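Local coordinates for protein carbohydrate binding module E1 (Uncultured bacterium, PDB 5KLE) that binds cellopentaose and probably targets cellulose or related beta-glucans as a non-catalytic carbohydrate-binding module, at residues I31-S36 / V92-W97; F23-G28 / I81-A86; V48-N53 / R88-K93. All coordinates share one frame; numbering follows the deposited sequence. Where two conformers were deposited one is given.

Contact 1: residues I31-S36 / V92-W97; sequences IKYNKS and VKFDNW. With BGC (beta-D-glucopyranose), chain B; BGC (beta-D-glucopyranose), chain C.
Ile31 opens the contact with its branch methyl: CG2, anti to the backbone N (the CG1 torsion chi1 being -47°), meets the Phe94 ring at CE2, 3.4 Å away, in an oblique approach. Two residues on, Tyr33 makes the broadest contribution from its own segment. Its CG is also anti to the backbone N, and the ring runs past Phe94 in the opposite direction. Phe94 CB sits over the centre of one Tyr33 face, 3.8 Å from the ring centroid, a nearly perpendicular CH-pi contact, while the Phe94 ring turns an edge toward the same aromatic. The two planes stand at 79° with centroids 5.8 Å apart, an offset edge-to-face pair. Beyond the ring, the Tyr33 hydroxyl donates to Asn96 OD1 at 2.7 Å; it approaches in the plane of the amide carbonyl, with a C=O...donor angle of 152°.

Lys35 brings aliphatic carbon instead: its CD lies 3.7 Å from Asn96 CB, before bends at chi3 and chi4 carry the ammonium to Asn76 and to the carbonyls of Gly38 and Ala74. Ser36 joins through its backbone, whose N-H donates to a water that in turn donates to Asn34 O and Asn96 OD1.

Strands 30-35 and 90-96 belong to different sheets, and the segments 31-35 and 92-96 run nearly parallel, so this is face-to-face packing within a beta sandwich. Lys93 on strand 90-96 and Trp97 just after it serve the sugar: Lys93 NZ donates to O3 and O2 of one glucose, and Trp97 lays a face against another. Chemically, the interface grades from apolar at Ile31 to polar at Asn96, where one buried amide oxygen receives two donors, Tyr33 and the water, which should fix the amide's orientation just before the sugar-stacking Trp97.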
loop_
_atom_site.group_PDB
_atom_site.type_symbol
_atom_site.label_atom_id
_atom_site.label_comp_id
_atom_site.label_asym_id
_atom_site.label_seq_id
_atom_site.Cartn_x
_atom_site.Cartn_y
_atom_site.Cartn_z
ATOM N N ILE A 31 -0.363 3.492 5.300
ATOM C CA ILE A 31 1.079 3.394 5.080
ATOM C C ILE A 31 1.545 4.643 4.334
ATOM O O ILE A 31 1.013 4.962 3.253
ATOM C CB ILE A 31 1.415 2.164 4.214
ATOM C CG1 ILE A 31 0.681 0.911 4.693
ATOM C CG2 ILE A 31 2.973 1.971 4.129
ATOM C CD1 ILE A 31 1.037 0.551 6.018
ATOM N N LYS A 32 2.599 5.300 4.828
ATOM C CA LYS A 32 3.268 6.359 4.082
ATOM C C LYS A 32 4.355 5.718 3.221
ATOM O O LYS A 32 5.139 4.899 3.716
ATOM C CB LYS A 32 3.929 7.346 5.044
ATOM C CG LYS A 32 4.651 8.509 4.348
ATOM C CD LYS A 32 5.395 9.404 5.353
ATOM C CE LYS A 32 6.092 10.554 4.659
ATOM N NZ LYS A 32 6.581 11.522 5.710
ATOM N N TYR A 33 4.419 6.110 1.947
ATOM C CA TYR A 33 5.497 5.650 1.066
ATOM C C TYR A 33 5.875 6.787 0.133
ATOM O O TYR A 33 5.008 7.305 -0.586
ATOM C CB TYR A 33 5.053 4.442 0.223
ATOM C CG TYR A 33 6.135 3.935 -0.703
ATOM C CD1 TYR A 33 7.311 3.403 -0.188
ATOM C CD2 TYR A 33 6.010 4.020 -2.102
ATOM C CE1 TYR A 33 8.331 2.970 -1.032
ATOM C CE2 TYR A 33 7.038 3.565 -2.970
ATOM C CZ TYR A 33 8.201 3.056 -2.416
ATOM O OH TYR A 33 9.239 2.581 -3.201
ATOM N N ASN A 34 7.169 7.129 0.083
ATOM C CA ASN A 34 7.642 8.127 -0.868
ATOM C C ASN A 34 8.100 7.442 -2.160
ATOM O O ASN A 34 9.027 6.626 -2.133
ATOM C CB ASN A 34 8.771 8.970 -0.264
ATOM C CG ASN A 34 9.228 10.055 -1.200
ATOM O OD1 ASN A 34 10.066 9.817 -2.078
ATOM N ND2 ASN A 34 8.686 11.264 -1.027
ATOM N N LYS A 35 7.442 7.778 -3.289
ATOM C CA LYS A 35 7.831 7.315 -4.632
ATOM C C LYS A 35 8.614 8.411 -5.335
ATOM O O LYS A 35 8.065 9.468 -5.682
ATOM C CB LYS A 35 6.609 6.909 -5.462
ATOM C CG LYS A 35 7.026 6.572 -6.896
ATOM C CD LYS A 35 6.005 5.738 -7.657
ATOM C CE LYS A 35 4.761 6.543 -8.067
ATOM N NZ LYS A 35 4.996 7.408 -9.280
ATOM N N SER A 36 9.903 8.163 -5.537
ATOM C CA SER A 36 10.775 9.186 -6.100
ATOM C C SER A 36 10.580 9.357 -7.607
ATOM O O SER A 36 10.743 10.468 -8.124
ATOM C CB SER A 36 12.233 8.865 -5.744
ATOM O OG SER A 36 12.593 7.618 -6.284
ATOM N N VAL A 92 4.199 -7.527 3.005
ATOM C CA VAL A 92 4.038 -6.783 1.759
ATOM C C VAL A 92 5.246 -5.883 1.578
ATOM O O VAL A 92 5.878 -5.480 2.560
ATOM C CB VAL A 92 2.725 -5.967 1.781
ATOM C CG1 VAL A 92 2.824 -4.822 2.779
ATOM C CG2 VAL A 92 2.380 -5.456 0.381
ATOM N N LYS A 93 5.590 -5.575 0.312
ATOM C CA LYS A 93 6.561 -4.508 0.043
ATOM C C LYS A 93 6.065 -3.569 -1.040
ATOM O O LYS A 93 5.303 -3.963 -1.922
ATOM C CB LYS A 93 7.973 -4.996 -0.273
ATOM C CG LYS A 93 8.050 -6.034 -1.367
ATOM C CD LYS A 93 9.521 -6.432 -1.492
ATOM C CE LYS A 93 9.742 -7.636 -2.332
ATOM N NZ LYS A 93 11.225 -7.957 -2.369
ATOM N N PHE A 94 6.468 -2.303 -0.912
ATOM C CA PHE A 94 6.217 -1.278 -1.916
ATOM C C PHE A 94 7.538 -0.945 -2.605
ATOM O O PHE A 94 8.590 -0.913 -1.961
ATOM C CB PHE A 94 5.667 0.010 -1.280
ATOM C CG PHE A 94 4.334 -0.151 -0.569
ATOM C CD1 PHE A 94 3.542 -1.293 -0.717
ATOM C CD2 PHE A 94 3.882 0.863 0.261
ATOM C CE1 PHE A 94 2.300 -1.424 -0.029
ATOM C CE2 PHE A 94 2.651 0.756 0.931
ATOM C CZ PHE A 94 1.858 -0.393 0.785
ATOM N N ASP A 95 7.484 -0.699 -3.924
ATOM C CA ASP A 95 8.674 -0.404 -4.719
ATOM C C ASP A 95 8.245 0.497 -5.877
ATOM O O ASP A 95 7.063 0.849 -6.013
ATOM C CB ASP A 95 9.344 -1.719 -5.192
ATOM C CG ASP A 95 10.879 -1.621 -5.349
ATOM O OD1 ASP A 95 11.418 -0.558 -5.716
ATOM O OD2 ASP A 95 11.564 -2.658 -5.135
ATOM N N ASN A 96 9.205 0.869 -6.723
ATOM C CA ASN A 96 8.898 1.714 -7.867
ATOM C C ASN A 96 10.020 1.542 -8.864
ATOM O O ASN A 96 11.195 1.449 -8.475
ATOM C CB ASN A 96 8.713 3.208 -7.489
ATOM C CG ASN A 96 9.914 3.793 -6.760
ATOM O OD1 ASN A 96 10.041 3.609 -5.558
ATOM N ND2 ASN A 96 10.781 4.508 -7.471
ATOM N N TRP A 97 9.656 1.481 -10.142
ATOM C CA TRP A 97 10.642 1.382 -11.220
ATOM C C TRP A 97 10.032 1.717 -12.567
ATOM O O TRP A 97 8.828 1.954 -12.647
ATOM C CB TRP A 97 11.313 -0.007 -11.273
ATOM C CG TRP A 97 10.358 -1.181 -11.473
ATOM C CD1 TRP A 97 9.676 -1.502 -12.623
ATOM C CD2 TRP A 97 10.024 -2.194 -10.517
ATOM N NE1 TRP A 97 8.939 -2.653 -12.432
ATOM C CE2 TRP A 97 9.134 -3.100 -11.153
ATOM C CE3 TRP A 97 10.393 -2.435 -9.181
ATOM C CZ2 TRP A 97 8.597 -4.210 -10.502
ATOM C CZ3 TRP A 97 9.871 -3.550 -8.538
ATOM C CH2 TRP A 97 8.981 -4.430 -9.193
ATOM O OXT TRP A 97 10.749 1.754 -13.604
HETATM C C2 BGC B . 13.869 -3.082 -11.691
HETATM C C3 BGC B . 13.749 -4.518 -11.237
HETATM C C4 BGC B . 12.410 -5.124 -11.733
HETATM C C5 BGC B . 12.278 -4.870 -13.214
HETATM C C6 BGC B . 10.997 -5.178 -14.000
HETATM C C1 BGC B . 13.647 -2.967 -13.202
HETATM O O2 BGC B . 15.151 -2.590 -11.379
HETATM O O3 BGC B . 13.950 -4.557 -9.822
HETATM O O4 BGC B . 12.487 -6.484 -11.448
HETATM O O5 BGC B . 12.449 -3.512 -13.545
HETATM O O6 BGC B . 11.225 -4.764 -15.315
HETATM C C2 BGC C . 10.643 -10.179 -5.393
HETATM C C3 BGC C . 10.923 -11.236 -4.365
HETATM C C4 BGC C . 10.065 -12.469 -4.639
HETATM C C5 BGC C . 10.282 -12.939 -6.015
HETATM C C6 BGC C . 9.280 -13.987 -6.428
HETATM C C1 BGC C . 10.837 -10.761 -6.791
HETATM O O2 BGC C . 11.496 -9.068 -5.171
HETATM O O3 BGC C . 10.645 -10.696 -3.086
HETATM O O4 BGC C . 10.437 -13.487 -3.840
HETATM O O5 BGC C . 10.103 -11.907 -6.947
HETATM O O6 BGC C . 9.313 -14.107 -7.809
HETATM O O HOH W 1 10.977 5.843 -4.099
#

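Contact 2: residues F23-G28 / I81-A86; sequences FSAVAG and IKIVSA
Ile83 has CG1 anti to its carbonyl carbon (chi1 -53°) and CD1 anti to CA (chi2 -173°), an extended branch that delivers CD1 to the methyl of Ala25. The two carbons are only 3.4 Å apart, closer than ordinary van der Waals contact. Its other branch, CG2, is anti to the backbone N and lies 3.9 Å from Ala27 CA. Between these branches the carbonyl oxygen of Val26 comes down on the isoleucine, 3.6 Å from CB, with CD1 and CG2 nearly as near. The side chain is thus met by a methyl, a peptide oxygen and a backbone carbon in succession.

The polar link comes next along the chain. Gly28 N donates to Ile83 O at 2.8 Å, almost straight at the hydrogen (167°), with the donor tilted slightly from the carbonyl plane. Gly28 has a positive phi, a conformation in which a CB would press on the preceding carbonyl oxygen. Ala27 lays its methyl beside the backbone of Ala86, 3.8 Å from Ala86 O, and a water completes the outer end: it accepts from Ala27 N and donates to Ala86 O. Backbone groups that do not pair directly are therefore joined through solvent at the more exposed margin.

Strand 23-25 edges the four-stranded sheet beside strand 90-96, whereas strand 77-86 lies within the other sheet, so Ala25 and the loop 26-28 reach across from one sheet to the other as the chain heads for strand 30-35. On its far flank strand 77-86 pairs with strand 50-54 through a classic beta bulge, Val84 and Ser85 both facing Ser51, with Ser85 OG hydrogen-bonded to Ser51 OG.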
loop_
_atom_site.group_PDB
_atom_site.type_symbol
_atom_site.label_atom_id
_atom_site.label_comp_id
_atom_site.label_asym_id
_atom_site.label_seq_id
_atom_site.Cartn_x
_atom_site.Cartn_y
_atom_site.Cartn_z
ATOM N N PHE A 23 7.298 -5.669 5.135
ATOM C CA PHE A 23 6.837 -5.395 6.489
ATOM C C PHE A 23 5.492 -6.090 6.685
ATOM O O PHE A 23 4.808 -6.431 5.723
ATOM C CB PHE A 23 6.793 -3.886 6.774
ATOM C CG PHE A 23 5.793 -3.138 5.932
ATOM C CD1 PHE A 23 6.099 -2.703 4.646
ATOM C CD2 PHE A 23 4.513 -2.904 6.432
ATOM C CE1 PHE A 23 5.140 -1.996 3.889
ATOM C CE2 PHE A 23 3.564 -2.221 5.696
ATOM C CZ PHE A 23 3.861 -1.777 4.425
ATOM N N SER A 24 5.136 -6.328 7.937
ATOM C CA SER A 24 3.867 -6.972 8.260
ATOM C C SER A 24 2.743 -5.956 8.216
ATOM O O SER A 24 2.856 -4.877 8.818
ATOM C CB SER A 24 3.934 -7.550 9.673
ATOM O OG SER A 24 2.757 -8.283 9.957
ATOM N N ALA A 25 1.666 -6.289 7.495
ATOM C CA ALA A 25 0.570 -5.360 7.227
ATOM C C ALA A 25 -0.758 -6.000 7.583
ATOM O O ALA A 25 -0.905 -7.234 7.517
ATOM C CB ALA A 25 0.555 -4.993 5.750
ATOM N N VAL A 26 -1.739 -5.158 7.942
ATOM C CA VAL A 26 -3.079 -5.639 8.267
ATOM C C VAL A 26 -4.125 -4.680 7.724
ATOM O O VAL A 26 -3.870 -3.482 7.536
ATOM C CB VAL A 26 -3.378 -5.830 9.783
ATOM C CG1 VAL A 26 -2.616 -6.997 10.396
ATOM C CG2 VAL A 26 -3.066 -4.616 10.491
ATOM N N ALA A 27 -5.318 -5.218 7.474
ATOM C CA ALA A 27 -6.448 -4.377 7.079
ATOM C C ALA A 27 -6.635 -3.222 8.058
ATOM O O ALA A 27 -6.644 -3.421 9.292
ATOM C CB ALA A 27 -7.722 -5.224 7.020
ATOM N N GLY A 28 -6.850 -2.012 7.503
ATOM C CA GLY A 28 -6.995 -0.795 8.290
ATOM C C GLY A 28 -5.727 0.028 8.408
ATOM O O GLY A 28 -5.808 1.213 8.771
ATOM N N ILE A 81 -1.307 5.150 1.589
ATOM C CA ILE A 81 -1.936 3.950 1.044
ATOM C C ILE A 81 -2.683 3.235 2.173
ATOM O O ILE A 81 -2.059 2.719 3.128
ATOM C CB ILE A 81 -0.889 3.051 0.380
ATOM C CG1 ILE A 81 -0.089 3.913 -0.621
ATOM C CG2 ILE A 81 -1.563 1.857 -0.287
ATOM C CD1 ILE A 81 0.917 3.160 -1.472
ATOM N N LYS A 82 -4.021 3.216 2.088
ATOM C CA LYS A 82 -4.857 2.504 3.059
ATOM C C LYS A 82 -5.035 1.052 2.625
ATOM O O LYS A 82 -5.376 0.779 1.457
ATOM C CB LYS A 82 -6.238 3.154 3.188
ATOM C CG LYS A 82 -7.094 2.416 4.231
ATOM C CD LYS A 82 -8.281 3.225 4.684
ATOM C CE LYS A 82 -9.016 2.460 5.805
ATOM N NZ LYS A 82 -10.336 3.073 6.027
ATOM N N ILE A 83 -4.852 0.125 3.570
ATOM C CA ILE A 83 -5.157 -1.291 3.346
ATOM C C ILE A 83 -6.645 -1.487 3.645
ATOM O O ILE A 83 -7.084 -1.454 4.797
ATOM C CB ILE A 83 -4.261 -2.226 4.164
ATOM C CG1 ILE A 83 -2.795 -1.867 3.904
ATOM C CG2 ILE A 83 -4.524 -3.689 3.748
ATOM C CD1 ILE A 83 -1.793 -2.813 4.521
ATOM N N VAL A 84 -7.426 -1.660 2.588
ATOM C CA VAL A 84 -8.877 -1.682 2.705
ATOM C C VAL A 84 -9.351 -3.020 3.231
ATOM O O VAL A 84 -10.279 -3.086 4.051
ATOM C CB VAL A 84 -9.503 -1.343 1.338
ATOM C CG1 VAL A 84 -11.019 -1.535 1.416
ATOM C CG2 VAL A 84 -9.176 0.113 0.968
ATOM N N SER A 85 -8.748 -4.113 2.760
ATOM C CA SER A 85 -9.217 -5.436 3.144
ATOM C C SER A 85 -8.037 -6.392 3.084
ATOM O O SER A 85 -7.123 -6.228 2.265
ATOM C CB SER A 85 -10.349 -5.921 2.227
ATOM O OG SER A 85 -9.908 -6.059 0.889
ATOM N N ALA A 86 -8.083 -7.408 3.960
ATOM C CA ALA A 86 -7.150 -8.539 4.015
ATOM C C ALA A 86 -7.617 -9.429 5.162
ATOM O O ALA A 86 -7.909 -8.913 6.249
ATOM C CB ALA A 86 -5.704 -8.063 4.300
HETATM O O HOH W 2 -5.728 -8.042 8.105
#

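Contact 3: residues V48-N53 / R88-K93; sequences VASSYN and RSFNVK. With BGC (beta-D-glucopyranose), chain C.
The hydrophobic core between the two sheets of the beta sandwich holds this contact, which centres on Phe90 facing Val48, Ser50 and Tyr52. Tyr52 and Phe90 reach toward each other tip to tip: the phenol oxygen lies at the edge of the Phe90 ring, near its plane, 3.3 Å from CE2. That hydroxyl is not idle, since it donates to Ser50 OG at 2.7 Å within the same strand, satisfying a polar group in apolar surroundings. Ser50 in turn offers its CB to the ring, 3.5 Å from Phe90 CZ, in an oblique approach. Phe90 CB packs 4.0 Å from Val48 CB.

Val48 fills the end of the layer. Its CG2 crosses the aliphatic part of Arg88, touching CG at 3.6 Å, and its CG1 lies by the Arg88 carbonyl oxygen. At the other end Val92 CG2, anti to the backbone N, approaches the Tyr52 hydroxyl at 3.7 Å. No hydrogen bond joins the two segments; packing alone connects them.

The strand segments 50-53 and 90-93 cross at 46°, their axes 11.1 Å apart, a separation bridged by the large side chains. Tyr52 also packs on Ile81 and Ile83 of strand 77-86, its neighbour in the sheet, and on Ile42 across the core. Phe90 and Val92 rest on Ala25 of strand 23-25, while strand 40-44 flanks them on the other side through Ser44 and Ile42.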
loop_
_atom_site.group_PDB
_atom_site.type_symbol
_atom_site.label_atom_id
_atom_site.label_comp_id
_atom_site.label_asym_id
_atom_site.label_seq_id
_atom_site.Cartn_x
_atom_site.Cartn_y
_atom_site.Cartn_z
ATOM N N VAL A 48 -2.263 -14.174 0.758
ATOM C CA VAL A 48 -3.437 -13.533 1.337
ATOM C C VAL A 48 -3.858 -12.404 0.410
ATOM O O VAL A 48 -3.074 -11.504 0.140
ATOM C CB VAL A 48 -3.070 -13.009 2.731
ATOM C CG1 VAL A 48 -4.210 -12.189 3.312
ATOM C CG2 VAL A 48 -2.746 -14.163 3.661
ATOM N N ALA A 49 -5.082 -12.446 -0.107
ATOM C CA ALA A 49 -5.535 -11.370 -0.979
ATOM C C ALA A 49 -5.695 -10.065 -0.209
ATOM O O ALA A 49 -6.130 -10.057 0.950
ATOM C CB ALA A 49 -6.890 -11.741 -1.572
ATOM N N SER A 50 -5.353 -8.949 -0.859
ATOM C CA SER A 50 -5.471 -7.635 -0.230
ATOM C C SER A 50 -5.961 -6.578 -1.218
ATOM O O SER A 50 -5.899 -6.761 -2.436
ATOM C CB SER A 50 -4.120 -7.209 0.400
ATOM O OG SER A 50 -3.093 -7.141 -0.581
ATOM N N SER A 51 -6.465 -5.459 -0.687
ATOM C CA SER A 51 -6.871 -4.336 -1.532
ATOM C C SER A 51 -6.518 -3.014 -0.859
ATOM O O SER A 51 -6.411 -2.942 0.367
ATOM C CB SER A 51 -8.348 -4.387 -1.906
ATOM O OG SER A 51 -9.179 -4.113 -0.798
ATOM N N TYR A 52 -6.367 -1.964 -1.682
ATOM C CA TYR A 52 -5.814 -0.682 -1.252
ATOM C C TYR A 52 -6.489 0.495 -1.943
ATOM O O TYR A 52 -6.942 0.399 -3.094
ATOM C CB TYR A 52 -4.315 -0.564 -1.664
ATOM C CG TYR A 52 -3.479 -1.772 -1.271
ATOM C CD1 TYR A 52 -2.703 -1.767 -0.094
ATOM C CD2 TYR A 52 -3.524 -2.961 -2.030
ATOM C CE1 TYR A 52 -1.973 -2.890 0.290
ATOM C CE2 TYR A 52 -2.804 -4.114 -1.625
ATOM C CZ TYR A 52 -2.000 -4.040 -0.481
ATOM O OH TYR A 52 -1.292 -5.168 -0.057
ATOM N N ASN A 53 -6.511 1.620 -1.245
ATOM C CA ASN A 53 -6.865 2.926 -1.817
ATOM C C ASN A 53 -5.733 3.903 -1.532
ATOM O O ASN A 53 -5.282 4.008 -0.383
ATOM C CB ASN A 53 -8.122 3.532 -1.166
ATOM C CG ASN A 53 -9.402 2.783 -1.497
ATOM O OD1 ASN A 53 -9.487 2.091 -2.506
ATOM N ND2 ASN A 53 -10.438 2.964 -0.655
ATOM N N ARG A 88 -6.043 -11.569 7.108
ATOM C CA ARG A 88 -5.071 -11.835 8.170
ATOM C C ARG A 88 -3.802 -11.051 7.851
ATOM O O ARG A 88 -3.627 -10.561 6.732
ATOM C CB ARG A 88 -4.755 -13.332 8.295
ATOM C CG ARG A 88 -4.091 -13.989 7.036
ATOM C CD ARG A 88 -3.927 -15.538 7.158
ATOM N NE ARG A 88 -5.261 -16.174 7.290
ATOM C CZ ARG A 88 -5.797 -17.050 6.451
ATOM N NH1 ARG A 88 -5.104 -17.567 5.412
ATOM N NH2 ARG A 88 -7.046 -17.418 6.696
ATOM N N SER A 89 -2.935 -10.893 8.846
ATOM C CA SER A 89 -1.703 -10.151 8.581
ATOM C C SER A 89 -0.860 -10.852 7.517
ATOM O O SER A 89 -0.856 -12.087 7.381
ATOM C CB SER A 89 -0.888 -9.947 9.867
ATOM O OG SER A 89 -0.369 -11.197 10.368
ATOM N N PHE A 90 -0.136 -10.049 6.745
ATOM C CA PHE A 90 0.622 -10.591 5.624
ATOM C C PHE A 90 1.861 -9.732 5.426
ATOM O O PHE A 90 1.936 -8.606 5.928
ATOM C CB PHE A 90 -0.246 -10.653 4.335
ATOM C CG PHE A 90 -0.751 -9.292 3.857
ATOM C CD1 PHE A 90 -1.813 -8.624 4.492
ATOM C CD2 PHE A 90 -0.200 -8.709 2.754
ATOM C CE1 PHE A 90 -2.262 -7.362 4.014
ATOM C CE2 PHE A 90 -0.642 -7.472 2.277
ATOM C CZ PHE A 90 -1.659 -6.783 2.907
ATOM N N ASN A 91 2.868 -10.256 4.713
ATOM C CA ASN A 91 4.085 -9.469 4.465
ATOM C C ASN A 91 3.999 -8.845 3.076
ATOM O O ASN A 91 3.801 -9.552 2.079
ATOM C CB ASN A 91 5.341 -10.336 4.542
ATOM C CG ASN A 91 5.657 -10.779 5.943
ATOM O OD1 ASN A 91 5.318 -10.104 6.926
ATOM N ND2 ASN A 91 6.380 -11.890 6.047
ATOM N N VAL A 92 4.199 -7.527 3.005
ATOM C CA VAL A 92 4.038 -6.783 1.759
ATOM C C VAL A 92 5.246 -5.883 1.578
ATOM O O VAL A 92 5.878 -5.480 2.560
ATOM C CB VAL A 92 2.725 -5.967 1.781
ATOM C CG1 VAL A 92 2.824 -4.822 2.779
ATOM C CG2 VAL A 92 2.380 -5.456 0.381
ATOM N N LYS A 93 5.590 -5.575 0.312
ATOM C CA LYS A 93 6.561 -4.508 0.043
ATOM C C LYS A 93 6.065 -3.569 -1.040
ATOM O O LYS A 93 5.303 -3.963 -1.922
ATOM C CB LYS A 93 7.973 -4.996 -0.273
ATOM C CG LYS A 93 8.050 -6.034 -1.367
ATOM C CD LYS A 93 9.521 -6.432 -1.492
ATOM C CE LYS A 93 9.742 -7.636 -2.332
ATOM N NZ LYS A 93 11.225 -7.957 -2.369
HETATM C C2 BGC C . 10.643 -10.179 -5.393
HETATM C C3 BGC C . 10.923 -11.236 -4.365
HETATM C C4 BGC C . 10.065 -12.469 -4.639
HETATM C C5 BGC C . 10.282 -12.939 -6.015
HETATM C C6 BGC C . 9.280 -13.987 -6.428
HETATM C C1 BGC C . 10.837 -10.761 -6.791
HETATM O O2 BGC C . 11.496 -9.068 -5.171
HETATM O O3 BGC C . 10.645 -10.696 -3.086
HETATM O O4 BGC C . 10.437 -13.487 -3.840
HETATM O O5 BGC C . 10.103 -11.907 -6.947
HETATM O O6 BGC C . 9.313 -14.107 -7.809
#

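All three contacts join the two sheets of one beta sandwich. Contacts 1 and 3 share strand 90-96, using opposite ends of it, and their centres lie about 14 Å apart on opposite sides of the chain's centre. Contact 2 lies about 5 Å from contact 3 and about 14 Å from contact 1, centre to centre. Along the chain the segments come as 23-28, 31-36, 48-53, 81-86, 88-93 and 92-97, so contact 2 interleaves with both others. Strand 77-86 neighbours 30-35 and 50-54 in one sheet, as 90-96 neighbours 23-25 in the other. Strand 90-96, held against the opposite sheet at both ends, carries the sugar-binding Lys93 and leads into Trp97.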